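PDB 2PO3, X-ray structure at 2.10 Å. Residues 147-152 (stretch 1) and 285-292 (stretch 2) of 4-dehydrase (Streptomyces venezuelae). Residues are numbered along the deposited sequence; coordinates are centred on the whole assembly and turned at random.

Stretch 1 147-152: LWGRPC
Stretch 2 285-292: VADHDRHG

How does stretch 2 approach the other stretch at its start? Val285, extended at phi/psi -77/123, lies out of reach, and contact begins at Ala286 (-65/125), whose CA-to-CB bond points toward stretch 1. Its methyl packs against the end of a long side chain, with Ala286 CB 3.6 Å from Arg150 NH2. The CA-to-CB bond of Asp287 (-86/75) points away, with chi1 -144° and chi2 3°, and its nearest atom to stretch 1 is the carbonyl carbon, with Asp287 C 3.7 Å from Arg150 NH2. A weak hydrogen bond runs from His288 N to Ala286 O, 3.1 Å, just before the 3-10 segment covering residues 288-291.

What makes His288 the polar anchor of the contact? Its backbone is at -56/-35 and its CA-to-CB bond points sideways, yet with chi1 -59° (m) and chi2 -31° the ring reaches stretch 1. His288 ND1 accepts two hydrogen bonds from one guanidinium: from Arg150 NE at 2.9 Å, with an N-H...acceptor angle of 148°, and from Arg150 NH2 at 3.1 Å and 139°. The acceptor lies at the guanidinium edge, near its plane, where the N-H groups point, and an accepting ND1 carries no proton. His288 NE2 is hydrogen-bonded elsewhere in the structure. Trp148, at 64/22 with chi1 -52° (m) and chi2 -42°, points its CB toward stretch 2 and places it 3.6 Å from His288 CE1. Its five-membered ring meets the imidazole obliquely, centroids 5.6 Å apart and planes at 34°, while Trp148 O lies over one face of the imidazole.

How does the chain pass from His288 to the next contact? Asp289 (-55/-35, chi1 -66°) and Arg290 (-55/-28, chi1 -160°) make no contact across the stretches; the CA-to-CB bond of Asp289 points away and that of Arg290 sideways. Backbone hydrogen bonds run from Arg290 N to Asp287 O, 3.2 Å, and from His291 N to His288 O, 3.0 Å. At His291 (-94/4) the CA-to-CB bond points toward stretch 1.

How do His291 and Gly292 complete the contact? The CA atoms of Arg150 and His291 are the nearest pair across the stretches, 5.7 Å apart. Arg150 (-78/125; chi1 -30°, chi2 151°, chi3 156°, chi4 -159°) extends along the contact, and a backbone hydrogen bond links Arg150 N to Leu147 O, 3.0 Å. With chi1 -39° and chi2 -85°, His291 places NE2 over one face of the guanidinium, 3.2 Å from Arg150 NH1; the angle is too poor for a hydrogen bond. Beyond it, Pro151 (-68/144, C-gamma exo) brings CD to 3.7 Å from His291 O. One water joins the two backbones by donating to Pro151 O at 3.0 Å and to His291 O at 2.8 Å. Gly292 closes the stretch at 122/172, and Gly292 N donates a hydrogen bond to Asp289 O, 3.1 Å; at these angles a CB would jam against the preceding carbonyl.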

# COMPACT_ATOMS: atom_id res chain seq x y z
N LEU A 147 8.55 -1.47 -21.84
CA LEU A 147 7.89 -0.23 -22.20
C LEU A 147 6.62 -0.34 -23.05
O LEU A 147 6.66 -0.77 -24.19
CB LEU A 147 8.91 0.78 -22.77
CG LEU A 147 8.41 2.23 -22.78
CD1 LEU A 147 8.27 2.80 -21.36
CD2 LEU A 147 9.32 3.11 -23.65
N TRP A 148 5.47 0.09 -22.52
CA TRP A 148 4.25 -0.01 -23.31
C TRP A 148 3.88 -1.47 -23.59
O TRP A 148 3.15 -1.82 -24.52
CB TRP A 148 4.27 0.79 -24.63
CG TRP A 148 4.68 2.22 -24.44
CD1 TRP A 148 4.29 3.10 -23.44
CD2 TRP A 148 5.60 2.91 -25.24
NE1 TRP A 148 4.90 4.31 -23.61
CE2 TRP A 148 5.72 4.21 -24.71
CE3 TRP A 148 6.34 2.53 -26.35
CZ2 TRP A 148 6.55 5.16 -25.33
CZ3 TRP A 148 7.15 3.46 -26.96
CH2 TRP A 148 7.28 4.75 -26.44
N GLY A 149 4.41 -2.34 -22.74
CA GLY A 149 4.16 -3.74 -22.88
C GLY A 149 5.16 -4.44 -23.79
O GLY A 149 5.08 -5.64 -23.90
N ARG A 150 6.10 -3.75 -24.46
CA ARG A 150 7.05 -4.46 -25.30
C ARG A 150 8.13 -5.10 -24.45
O ARG A 150 8.84 -4.46 -23.66
CB ARG A 150 7.68 -3.64 -26.43
CG ARG A 150 6.77 -2.56 -26.98
CD ARG A 150 7.57 -1.38 -27.53
NE ARG A 150 6.77 -0.65 -28.51
CZ ARG A 150 7.29 0.13 -29.43
NH1 ARG A 150 8.60 0.32 -29.51
NH2 ARG A 150 6.49 0.75 -30.30
N PRO A 151 8.29 -6.39 -24.63
CA PRO A 151 9.31 -7.01 -23.81
C PRO A 151 10.71 -6.58 -24.14
O PRO A 151 11.06 -6.36 -25.29
CB PRO A 151 9.13 -8.51 -23.93
CG PRO A 151 7.72 -8.70 -24.46
CD PRO A 151 7.40 -7.42 -25.24
N CYS A 152 11.53 -6.47 -23.13
CA CYS A 152 12.96 -6.16 -23.26
C CYS A 152 13.70 -7.33 -23.91
O CYS A 152 13.11 -8.40 -24.10
CB CYS A 152 13.59 -5.99 -21.87
SG CYS A 152 13.01 -4.50 -20.98
N VAL A 285 2.50 6.41 -35.62
CA VAL A 285 1.89 5.51 -34.65
C VAL A 285 2.90 4.43 -34.21
O VAL A 285 3.46 3.69 -35.02
CB VAL A 285 0.55 4.96 -35.20
CG1 VAL A 285 -0.27 4.22 -34.16
CG2 VAL A 285 -0.32 6.04 -35.84
N ALA A 286 3.17 4.31 -32.92
CA ALA A 286 4.13 3.33 -32.48
C ALA A 286 3.66 1.90 -32.75
O ALA A 286 2.59 1.49 -32.30
CB ALA A 286 4.31 3.53 -31.00
N ASP A 287 4.48 1.14 -33.48
CA ASP A 287 4.20 -0.24 -33.86
C ASP A 287 4.61 -1.26 -32.80
O ASP A 287 5.62 -1.95 -32.95
CB ASP A 287 4.94 -0.58 -35.18
CG ASP A 287 4.23 -1.50 -36.16
OD1 ASP A 287 3.10 -1.94 -35.98
OD2 ASP A 287 4.94 -1.74 -37.25
N HIS A 288 3.83 -1.34 -31.73
CA HIS A 288 4.14 -2.26 -30.63
C HIS A 288 4.29 -3.70 -31.08
O HIS A 288 5.09 -4.45 -30.53
CB HIS A 288 3.09 -2.20 -29.51
CG HIS A 288 2.90 -0.85 -28.87
ND1 HIS A 288 3.94 0.07 -28.75
CD2 HIS A 288 1.78 -0.30 -28.28
CE1 HIS A 288 3.45 1.14 -28.11
NE2 HIS A 288 2.15 0.96 -27.82
N ASP A 289 3.48 -4.07 -32.08
CA ASP A 289 3.44 -5.41 -32.63
C ASP A 289 4.79 -5.95 -33.11
O ASP A 289 5.10 -7.15 -33.02
CB ASP A 289 2.34 -5.51 -33.71
CG ASP A 289 0.95 -5.36 -33.13
OD1 ASP A 289 0.70 -5.41 -31.94
OD2 ASP A 289 0.05 -5.10 -34.04
N ARG A 290 5.61 -5.04 -33.63
CA ARG A 290 6.90 -5.45 -34.10
C ARG A 290 7.70 -6.16 -33.04
O ARG A 290 8.55 -6.96 -33.39
CB ARG A 290 7.69 -4.23 -34.52
CG ARG A 290 8.83 -4.58 -35.46
CD ARG A 290 9.46 -3.33 -36.05
NE ARG A 290 10.81 -3.04 -35.55
CZ ARG A 290 11.32 -1.82 -35.27
NH1 ARG A 290 10.62 -0.69 -35.40
NH2 ARG A 290 12.58 -1.75 -34.83
N HIS A 291 7.43 -5.84 -31.75
CA HIS A 291 8.15 -6.37 -30.56
C HIS A 291 7.60 -7.59 -29.84
O HIS A 291 8.15 -8.02 -28.82
CB HIS A 291 8.51 -5.24 -29.55
CG HIS A 291 8.92 -4.03 -30.34
ND1 HIS A 291 10.24 -3.87 -30.78
CD2 HIS A 291 8.19 -2.96 -30.80
CE1 HIS A 291 10.29 -2.72 -31.45
NE2 HIS A 291 9.08 -2.16 -31.49
N GLY A 292 6.52 -8.14 -30.39
CA GLY A 292 5.91 -9.30 -29.78
C GLY A 292 4.49 -8.90 -29.47
O GLY A 292 4.12 -7.74 -29.63
O HOH W 1 10.82 -7.48 -28.05